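Local coordinates for protein nitrilotriacetate monooxygenase component B (Bacillus cereus ATCC 14579, PDB 3BPK) that probably binds FMN and serves as the flavin oxidoreductase component of a two-component monooxygenase, at residues I88-Y93 with E131-M136; R28-V33 with K183-L188; R135-L140 with V162-V167. One frame throughout, in Å; residues are numbered along the deposited sequence.

Overall arrangement
All three contacts are largely buried, reach the same antiparallel sheet and touch the second subunit, yet their chemistry differs. Interaction 3 is antiparallel pairing between two long strands of a hairpin, interrupted by a beta bulge, with a charged and aromatic cluster on one face and apolar side chains on the other. Interaction 1 lies at the start of that hairpin and shares Arg-135 and Met-136 with interaction 3; there a loop is held by an Asp-Asn bond, waters and a tyrosine. Interaction 2, nearest the centre of the chain, pairs Arg-28 with Arg-187, backed by a valine-isoleucine contact. Ser-89 OG, 2.8 Å from Val-30 O, joins interactions 1 and 2, whereas interactions 2 and 3 do not touch.

Interaction 1: residues I88-Y93 with E131-M136; sequences ISDESY and EANIRM
The ring of Tyr-93 lays one face against the backbone of Glu-131 and Ala-132, with Glu-131 O and Ala-132 N above it toward its rim. Farther out, Ala-132 CB comes within 3.5 Å of Tyr-93 OH, a methyl small enough to fit close to the ring. Of the Glu-131 side chain, CB is the part that meets the ring, 4.0 Å from Tyr-93 CD1; the chain then bends away and the carboxylate bonds to Thr-117. Tyr-93 CG sits in the gap flanked by backbone N and C (chi1 76°), and the hydroxyl donates to Ile-88 O at 2.7 Å.

The Asp-90 and Asn-133 side chains run nearly perpendicular. Asn-133 ND2 donates to Asp-90 OD2 at 2.8 Å along a fairly straight line (158°), nearly in its own amide plane but from above the carboxylate plane. The other oxygen, OD1, takes Ser-92 OG on its syn lone pair and Ser-92 N on its anti one. The Ser-92 N bond makes an Asx turn, in the loop between strand 83-88 and helix 94-100, whose N-cap position Tyr-93 occupies. Aspartate suits this place because it brings two acceptors, one for the turn and one for the amide N-H that Asn-133 offers. Water 1 donates to Asp-90 OD2 and Ile-88 O and accepts from Ile-134 N.

Where the loop leaves the sheet, Ile-88 N donates to Ile-134 O at 3.0 Å. The two isoleucines lie side by side, Ile-88 CG1 3.7 Å from Ile-134 CB, while Ile-88 CD1 reaches the selenomethionine Met-136 CE at 3.8 Å. Leu-182 packs on both isoleucines.

Interaction 2: residues R28-V33 with K183-L188; sequences RPVAFV and KPISRL
Arg-28 buries the most surface here, and it does so with both backbone and side chain. Its N donates to Arg-187 O at 3.1 Å, and its O accepts from Arg-187 N at 2.8 Å, so the two arginines form an antiparallel hydrogen-bonded pair with side chains on the same face. Bent at chi3 (-58°), the Arg-28 chain brings one guanidinium face over Arg-187 O, and NH2 donates to Leu-188 O at 3.0 Å. That bond is bent (137°) and arrives from above the carbonyl plane. A buried guanidinium needs many acceptors: NH1 bonds to the carbonyls of Thr-22 and Ile-25, at the end of helix 14-24, and NE to Ser-48 OG.

The pair joins the start of strand 28-36, in what is probably the split beta-barrel of flavin reductase-like proteins, to the short strand 186-187. Asn-51 of the second subunit packs on Arg-28.

Arg-187 runs alongside Arg-28, its CG 3.5 Å from Arg-28 NH2. Its chain turns at chi2 and its NH2 ends at Gly-190 O; Arg-28 NH2 and Arg-187 NE, like charges, stay 4.9 Å from each other without contact.

Val-30 supplies the apolar part. Its CG2, beside the backbone N, meets Ile-185 CD1 at 3.9 Å and also packs on Arg-187 CB. Water 3 accepts from Val-30 N and donates to Ile-185 O at 2.7 Å.

Interaction 3: residues R135-L140 with V162-V167; sequences RMECVL and VVRFHV
Two N-H groups grip Glu-137 OE2: His-166 NE2, at 2.7 Å and nearly straight (168°), and Glu-122 N. The histidine comes in along its own ring plane to the anti lone pair, while OE1 takes the N-H groups of Val-123 and Ile-124, so four N-H groups hold this buried carboxylate. This cluster sits on one face of the antiparallel hairpin of strands 134-146 and 155-168. A classic beta bulge interrupts the hairpin, Val-163 and Arg-164 both facing Glu-137: Glu-137 N donates to Arg-164 O, and Val-163 N to Glu-137 O at 2.8 Å.

Arg-135, extended from CG to NE, lays its guanidinium flat on the His-166 ring, the centres 3.9 Å apart and the planes 6° from parallel. The Glu-137 carboxylate would tend to stabilise a protonated His-166, while the stacked Arg-135 cation would tend to oppose it. Strand 155-168 also pairs, at Phe-165 to Val-167, with a strand of the second subunit.

The other face is apolar. Met-136 lies alongside Phe-165 in an oblique Met-aromatic contact, SE 5.1 Å from the ring centroid, and Val-162 CG1 stands 3.8 Å above the centre of the Phe-165 ring.

Interaction 1: residues I88-Y93 with E131-M136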
loop_
_atom_site.group_PDB
_atom_site.type_symbol
_atom_site.label_atom_id
_atom_site.label_comp_id
_atom_site.label_asym_id
_atom_site.label_seq_id
_atom_site.Cartn_x
_atom_site.Cartn_y
_atom_site.Cartn_z
ATOM N N ILE B 88 -0.845 0.723 13.594
ATOM C CA ILE B 88 -0.724 1.992 12.855
ATOM C C ILE B 88 0.398 2.817 13.505
ATOM O O ILE B 88 0.485 2.944 14.742
ATOM C CB ILE B 88 -2.043 2.791 12.923
ATOM C CG1 ILE B 88 -3.180 1.975 12.282
ATOM C CG2 ILE B 88 -1.899 4.171 12.262
ATOM C CD1 ILE B 88 -2.888 1.491 10.865
ATOM N N SER B 89 1.280 3.343 12.665
ATOM C CA SER B 89 2.397 4.188 13.121
ATOM C C SER B 89 1.964 5.631 13.189
ATOM O O SER B 89 1.366 6.170 12.253
ATOM C CB SER B 89 3.605 4.061 12.161
ATOM O OG SER B 89 4.036 2.724 12.063
ATOM N N ASP B 90 2.312 6.275 14.295
ATOM C CA ASP B 90 1.894 7.656 14.493
ATOM C C ASP B 90 2.960 8.499 15.197
ATOM O O ASP B 90 3.977 7.960 15.689
ATOM C CB ASP B 90 0.505 7.737 15.170
ATOM C CG ASP B 90 0.530 7.348 16.632
ATOM O OD1 ASP B 90 1.463 7.766 17.362
ATOM O OD2 ASP B 90 -0.410 6.637 17.053
ATOM N N GLU B 91 2.752 9.822 15.208
ATOM C CA GLU B 91 3.772 10.732 15.747
ATOM C C GLU B 91 4.104 10.442 17.222
ATOM O O GLU B 91 5.243 10.721 17.659
ATOM C CB GLU B 91 3.317 12.175 15.597
ATOM C CG GLU B 91 3.230 12.644 14.143
ATOM C CD GLU B 91 2.876 14.126 13.994
ATOM O OE1 GLU B 91 3.245 14.933 14.899
ATOM O OE2 GLU B 91 2.214 14.483 12.996
ATOM N N SER B 92 3.168 9.835 17.964
ATOM C CA SER B 92 3.388 9.650 19.428
ATOM C C SER B 92 4.441 8.595 19.738
ATOM O O SER B 92 4.966 8.555 20.842
ATOM C CB SER B 92 2.093 9.306 20.161
ATOM O OG SER B 92 1.620 7.989 19.865
ATOM N N TYR B 93 4.746 7.709 18.789
ATOM C CA TYR B 93 5.751 6.669 19.076
ATOM C C TYR B 93 6.669 6.358 17.892
ATOM O O TYR B 93 7.396 5.375 17.928
ATOM C CB TYR B 93 5.127 5.402 19.715
ATOM C CG TYR B 93 4.362 4.460 18.809
ATOM C CD1 TYR B 93 4.806 3.134 18.635
ATOM C CD2 TYR B 93 3.194 4.864 18.158
ATOM C CE1 TYR B 93 4.131 2.249 17.827
ATOM C CE2 TYR B 93 2.495 3.957 17.303
ATOM C CZ TYR B 93 2.983 2.659 17.168
ATOM O OH TYR B 93 2.353 1.745 16.349
ATOM N N GLU B 131 1.860 1.183 23.189
ATOM C CA GLU B 131 2.053 2.537 22.705
ATOM C C GLU B 131 1.211 2.892 21.462
ATOM O O GLU B 131 0.910 4.081 21.242
ATOM C CB GLU B 131 3.529 2.809 22.415
ATOM C CG GLU B 131 4.429 2.920 23.682
ATOM C CD GLU B 131 4.784 1.603 24.365
ATOM O OE1 GLU B 131 4.493 0.518 23.830
ATOM O OE2 GLU B 131 5.382 1.680 25.478
ATOM N N ALA B 132 0.816 1.891 20.654
ATOM C CA ALA B 132 -0.031 2.188 19.490
ATOM C C ALA B 132 -1.427 2.642 19.889
ATOM O O ALA B 132 -1.996 2.128 20.875
ATOM C CB ALA B 132 -0.145 0.950 18.602
ATOM N N ASN B 133 -1.988 3.580 19.113
ATOM C CA ASN B 133 -3.360 4.026 19.294
ATOM C C ASN B 133 -4.360 3.164 18.487
ATOM O O ASN B 133 -5.551 3.140 18.774
ATOM C CB ASN B 133 -3.458 5.520 18.943
ATOM C CG ASN B 133 -2.699 6.399 19.949
ATOM O OD1 ASN B 133 -3.239 6.722 21.006
ATOM N ND2 ASN B 133 -1.450 6.777 19.631
ATOM N N ILE B 134 -3.872 2.488 17.439
ATOM C CA ILE B 134 -4.720 1.555 16.701
ATOM C C ILE B 134 -3.850 0.356 16.394
ATOM O O ILE B 134 -2.705 0.490 15.907
ATOM C CB ILE B 134 -5.256 2.141 15.354
ATOM C CG1 ILE B 134 -6.086 3.421 15.578
ATOM C CG2 ILE B 134 -6.094 1.040 14.573
ATOM C CD1 ILE B 134 -6.513 4.120 14.276
ATOM N N ARG B 135 -4.357 -0.817 16.735
ATOM C CA ARG B 135 -3.694 -2.044 16.312
ATOM C C ARG B 135 -4.678 -3.123 15.940
ATOM O O ARG B 135 -5.849 -3.121 16.370
ATOM C CB ARG B 135 -2.701 -2.504 17.351
ATOM C CG ARG B 135 -3.310 -3.148 18.584
ATOM C CD ARG B 135 -2.208 -3.565 19.586
ATOM N NE ARG B 135 -2.800 -4.451 20.578
ATOM C CZ ARG B 135 -3.564 -4.055 21.605
ATOM N NH1 ARG B 135 -3.778 -2.770 21.865
ATOM N NH2 ARG B 135 -4.104 -4.978 22.377
HETATM N N MSE B 136 -4.200 -4.049 15.120
HETATM C CA MSE B 136 -5.056 -5.069 14.533
HETATM C C MSE B 136 -4.419 -6.421 14.712
HETATM O O MSE B 136 -3.302 -6.651 14.246
HETATM C CB MSE B 136 -5.183 -4.795 13.026
HETATM C CG MSE B 136 -6.015 -3.507 12.741
HETATM SE SE MSE B 136 -5.834 -2.910 10.899
HETATM C CE MSE B 136 -4.114 -2.053 11.156
HETATM O O HOH W 1 -1.340 4.089 16.431
HETATM O O HOH W 2 2.181 6.456 21.941
#

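Interaction 2: residues R28-V33 with K183-L188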
loop_
_atom_site.group_PDB
_atom_site.type_symbol
_atom_site.label_atom_id
_atom_site.label_comp_id
_atom_site.label_asym_id
_atom_site.label_seq_id
_atom_site.Cartn_x
_atom_site.Cartn_y
_atom_site.Cartn_z
ATOM N N ARG B 28 3.655 6.675 1.796
ATOM C CA ARG B 28 3.240 5.286 2.101
ATOM C C ARG B 28 2.934 5.122 3.606
ATOM O O ARG B 28 3.720 5.550 4.442
ATOM C CB ARG B 28 4.343 4.276 1.745
ATOM C CG ARG B 28 4.620 4.289 0.234
ATOM C CD ARG B 28 5.669 3.246 -0.157
ATOM N NE ARG B 28 6.963 3.371 0.508
ATOM C CZ ARG B 28 7.876 4.316 0.198
ATOM N NH1 ARG B 28 7.638 5.205 -0.764
ATOM N NH2 ARG B 28 9.050 4.358 0.830
ATOM N N PRO B 29 1.818 4.484 3.934
ATOM C CA PRO B 29 1.527 4.259 5.355
ATOM C C PRO B 29 2.496 3.213 5.893
ATOM O O PRO B 29 2.935 2.333 5.139
ATOM C CB PRO B 29 0.089 3.732 5.348
ATOM C CG PRO B 29 -0.076 3.094 4.004
ATOM C CD PRO B 29 0.779 3.926 3.040
ATOM N N VAL B 30 2.769 3.261 7.195
ATOM C CA VAL B 30 3.814 2.392 7.760
ATOM C C VAL B 30 3.208 1.427 8.775
ATOM O O VAL B 30 2.647 1.871 9.808
ATOM C CB VAL B 30 4.949 3.260 8.447
ATOM C CG1 VAL B 30 6.056 2.403 9.056
ATOM C CG2 VAL B 30 5.587 4.224 7.412
ATOM N N ALA B 31 3.297 0.135 8.465
ATOM C CA ALA B 31 2.824 -0.904 9.391
ATOM C C ALA B 31 3.931 -1.203 10.393
ATOM O O ALA B 31 5.052 -1.555 9.996
ATOM C CB ALA B 31 2.454 -2.187 8.634
ATOM N N PHE B 32 3.626 -1.116 11.695
ATOM C CA PHE B 32 4.600 -1.563 12.690
ATOM C C PHE B 32 4.123 -2.948 13.099
ATOM O O PHE B 32 3.017 -3.085 13.660
ATOM C CB PHE B 32 4.655 -0.628 13.883
ATOM C CG PHE B 32 5.605 -1.084 14.912
ATOM C CD1 PHE B 32 6.961 -1.184 14.609
ATOM C CD2 PHE B 32 5.156 -1.411 16.212
ATOM C CE1 PHE B 32 7.866 -1.639 15.566
ATOM C CE2 PHE B 32 6.054 -1.863 17.160
ATOM C CZ PHE B 32 7.409 -1.961 16.851
ATOM N N VAL B 33 4.917 -3.963 12.760
ATOM C CA VAL B 33 4.424 -5.357 12.841
ATOM C C VAL B 33 5.177 -6.141 13.903
ATOM O O VAL B 33 6.425 -6.194 13.869
ATOM C CB VAL B 33 4.628 -6.087 11.494
ATOM C CG1 VAL B 33 4.122 -7.551 11.572
ATOM C CG2 VAL B 33 3.859 -5.370 10.365
ATOM N N LYS B 183 -2.691 11.432 13.919
ATOM C CA LYS B 183 -1.356 11.901 13.507
ATOM C C LYS B 183 -0.517 10.753 12.922
ATOM O O LYS B 183 0.607 10.451 13.356
ATOM C CB LYS B 183 -0.617 12.611 14.638
ATOM C CG LYS B 183 -1.365 13.849 15.099
ATOM C CD LYS B 183 -0.596 14.618 16.134
ATOM C CE LYS B 183 -1.012 16.097 16.129
ATOM N NZ LYS B 183 -2.506 16.313 16.196
ATOM N N PRO B 184 -1.063 10.111 11.893
ATOM C CA PRO B 184 -0.331 8.985 11.306
ATOM C C PRO B 184 0.959 9.476 10.660
ATOM O O PRO B 184 1.030 10.636 10.215
ATOM C CB PRO B 184 -1.303 8.477 10.245
ATOM C CG PRO B 184 -2.073 9.756 9.802
ATOM C CD PRO B 184 -2.299 10.437 11.160
ATOM N N ILE B 185 1.978 8.617 10.632
ATOM C CA ILE B 185 3.198 8.960 9.886
ATOM C C ILE B 185 3.321 8.119 8.611
ATOM O O ILE B 185 2.805 6.979 8.536
ATOM C CB ILE B 185 4.478 8.889 10.758
ATOM C CG1 ILE B 185 4.724 7.488 11.258
ATOM C CG2 ILE B 185 4.456 9.916 11.921
ATOM C CD1 ILE B 185 5.682 6.742 10.385
ATOM N N SER B 186 3.979 8.692 7.600
ATOM C CA SER B 186 4.161 7.984 6.348
ATOM C C SER B 186 5.609 8.045 5.914
ATOM O O SER B 186 6.367 8.876 6.391
ATOM C CB SER B 186 3.244 8.557 5.273
ATOM O OG SER B 186 3.414 9.965 5.149
ATOM N N ARG B 187 5.970 7.154 5.003
ATOM C CA ARG B 187 7.344 7.042 4.502
ATOM C C ARG B 187 7.465 7.643 3.097
ATOM O O ARG B 187 6.597 7.454 2.238
ATOM C CB ARG B 187 7.774 5.587 4.484
ATOM C CG ARG B 187 9.239 5.366 4.193
ATOM C CD ARG B 187 10.159 5.552 5.353
ATOM N NE ARG B 187 11.529 5.313 4.896
ATOM C CZ ARG B 187 12.145 4.126 4.874
ATOM N NH1 ARG B 187 11.530 3.015 5.320
ATOM N NH2 ARG B 187 13.399 4.040 4.415
ATOM N N LEU B 188 8.576 8.349 2.878
ATOM C CA LEU B 188 8.884 8.835 1.538
ATOM C C LEU B 188 10.157 8.129 1.042
ATOM O O LEU B 188 10.426 6.987 1.426
ATOM C CB LEU B 188 9.045 10.360 1.555
ATOM C CG LEU B 188 7.903 11.156 2.201
ATOM C CD1 LEU B 188 8.247 12.644 2.093
ATOM C CD2 LEU B 188 6.538 10.898 1.537
HETATM O O HOH W 3 0.601 5.375 8.354
#

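Interaction 3: residues R135-L140 with V162-V167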
loop_
_atom_site.group_PDB
_atom_site.type_symbol
_atom_site.label_atom_id
_atom_site.label_comp_id
_atom_site.label_asym_id
_atom_site.label_seq_id
_atom_site.Cartn_x
_atom_site.Cartn_y
_atom_site.Cartn_z
ATOM N N ARG B 135 -4.357 -0.817 16.735
ATOM C CA ARG B 135 -3.694 -2.044 16.312
ATOM C C ARG B 135 -4.678 -3.123 15.940
ATOM O O ARG B 135 -5.849 -3.121 16.370
ATOM C CB ARG B 135 -2.701 -2.504 17.351
ATOM C CG ARG B 135 -3.310 -3.148 18.584
ATOM C CD ARG B 135 -2.208 -3.565 19.586
ATOM N NE ARG B 135 -2.800 -4.451 20.578
ATOM C CZ ARG B 135 -3.564 -4.055 21.605
ATOM N NH1 ARG B 135 -3.778 -2.770 21.865
ATOM N NH2 ARG B 135 -4.104 -4.978 22.377
HETATM N N MSE B 136 -4.200 -4.049 15.120
HETATM C CA MSE B 136 -5.056 -5.069 14.533
HETATM C C MSE B 136 -4.419 -6.421 14.712
HETATM O O MSE B 136 -3.302 -6.651 14.246
HETATM C CB MSE B 136 -5.183 -4.795 13.026
HETATM C CG MSE B 136 -6.015 -3.507 12.741
HETATM SE SE MSE B 136 -5.834 -2.910 10.899
HETATM C CE MSE B 136 -4.114 -2.053 11.156
ATOM N N GLU B 137 -5.133 -7.317 15.387
ATOM C CA GLU B 137 -4.659 -8.696 15.513
ATOM C C GLU B 137 -4.968 -9.351 14.195
ATOM O O GLU B 137 -6.124 -9.271 13.706
ATOM C CB GLU B 137 -5.403 -9.440 16.619
ATOM C CG GLU B 137 -5.212 -8.826 17.999
ATOM C CD GLU B 137 -5.979 -9.567 19.094
ATOM O OE1 GLU B 137 -6.226 -10.785 18.939
ATOM O OE2 GLU B 137 -6.275 -8.911 20.118
ATOM N N CYS B 138 -3.933 -9.974 13.613
ATOM C CA CYS B 138 -4.125 -10.651 12.321
ATOM C C CYS B 138 -3.810 -12.138 12.344
ATOM O O CYS B 138 -2.881 -12.589 13.055
ATOM C CB CYS B 138 -3.237 -10.024 11.265
ATOM S SG CYS B 138 -3.682 -8.298 10.902
ATOM N N VAL B 139 -4.570 -12.879 11.536
ATOM C CA VAL B 139 -4.140 -14.236 11.181
ATOM C C VAL B 139 -3.629 -14.200 9.732
ATOM O O VAL B 139 -4.058 -13.375 8.894
ATOM C CB VAL B 139 -5.254 -15.305 11.353
ATOM C CG1 VAL B 139 -5.702 -15.387 12.820
ATOM C CG2 VAL B 139 -6.443 -14.989 10.432
ATOM N N LEU B 140 -2.699 -15.094 9.440
ATOM C CA LEU B 140 -2.100 -15.090 8.123
ATOM C C LEU B 140 -3.017 -15.847 7.168
ATOM O O LEU B 140 -3.243 -17.075 7.344
ATOM C CB LEU B 140 -0.736 -15.770 8.189
ATOM C CG LEU B 140 -0.004 -15.781 6.837
ATOM C CD1 LEU B 140 0.381 -14.365 6.416
ATOM C CD2 LEU B 140 1.227 -16.718 6.854
ATOM N N VAL B 162 -7.791 -9.414 9.583
ATOM C CA VAL B 162 -7.959 -8.788 10.909
ATOM C C VAL B 162 -9.030 -9.557 11.684
ATOM O O VAL B 162 -10.175 -9.724 11.204
ATOM C CB VAL B 162 -8.376 -7.298 10.794
ATOM C CG1 VAL B 162 -8.538 -6.662 12.196
ATOM C CG2 VAL B 162 -7.380 -6.522 9.935
ATOM N N VAL B 163 -8.646 -10.042 12.866
ATOM C CA VAL B 163 -9.592 -10.772 13.741
ATOM C C VAL B 163 -9.984 -9.960 14.998
ATOM O O VAL B 163 -10.937 -10.323 15.695
ATOM C CB VAL B 163 -9.077 -12.171 14.104
ATOM C CG1 VAL B 163 -8.994 -13.018 12.842
ATOM C CG2 VAL B 163 -7.701 -12.087 14.820
ATOM N N ARG B 164 -9.247 -8.872 15.252
ATOM C CA ARG B 164 -9.640 -7.919 16.305
ATOM C C ARG B 164 -9.052 -6.558 16.010
ATOM O O ARG B 164 -7.883 -6.462 15.621
ATOM C CB ARG B 164 -9.154 -8.378 17.685
ATOM C CG ARG B 164 -9.848 -7.649 18.847
ATOM C CD ARG B 164 -11.326 -8.091 18.890
ATOM N NE ARG B 164 -11.561 -9.259 19.745
ATOM C CZ ARG B 164 -12.128 -10.399 19.363
ATOM N NH1 ARG B 164 -12.476 -10.597 18.084
ATOM N NH2 ARG B 164 -12.330 -11.366 20.272
ATOM N N PHE B 165 -9.878 -5.524 16.172
ATOM C CA PHE B 165 -9.409 -4.148 16.109
ATOM C C PHE B 165 -9.331 -3.638 17.543
ATOM O O PHE B 165 -10.235 -3.936 18.353
ATOM C CB PHE B 165 -10.411 -3.248 15.418
ATOM C CG PHE B 165 -10.493 -3.417 13.927
ATOM C CD1 PHE B 165 -9.583 -2.774 13.092
ATOM C CD2 PHE B 165 -11.545 -4.139 13.354
ATOM C CE1 PHE B 165 -9.716 -2.858 11.690
ATOM C CE2 PHE B 165 -11.662 -4.242 11.976
ATOM C CZ PHE B 165 -10.738 -3.593 11.144
ATOM N N HIS B 166 -8.287 -2.857 17.850
ATOM C CA HIS B 166 -8.149 -2.146 19.131
ATOM C C HIS B 166 -7.944 -0.687 18.771
ATOM O O HIS B 166 -7.003 -0.360 18.051
ATOM C CB HIS B 166 -6.927 -2.626 19.887
ATOM C CG HIS B 166 -6.982 -4.080 20.252
ATOM N ND1 HIS B 166 -7.638 -4.532 21.378
ATOM C CD2 HIS B 166 -6.519 -5.183 19.612
ATOM C CE1 HIS B 166 -7.541 -5.857 21.432
ATOM N NE2 HIS B 166 -6.874 -6.276 20.366
ATOM N N VAL B 167 -8.836 0.192 19.235
ATOM C CA VAL B 167 -8.830 1.596 18.806
ATOM C C VAL B 167 -8.941 2.530 19.997
ATOM O O VAL B 167 -9.840 2.343 20.817
ATOM C CB VAL B 167 -10.002 1.900 17.835
ATOM C CG1 VAL B 167 -9.980 3.371 17.397
ATOM C CG2 VAL B 167 -10.006 0.920 16.596
#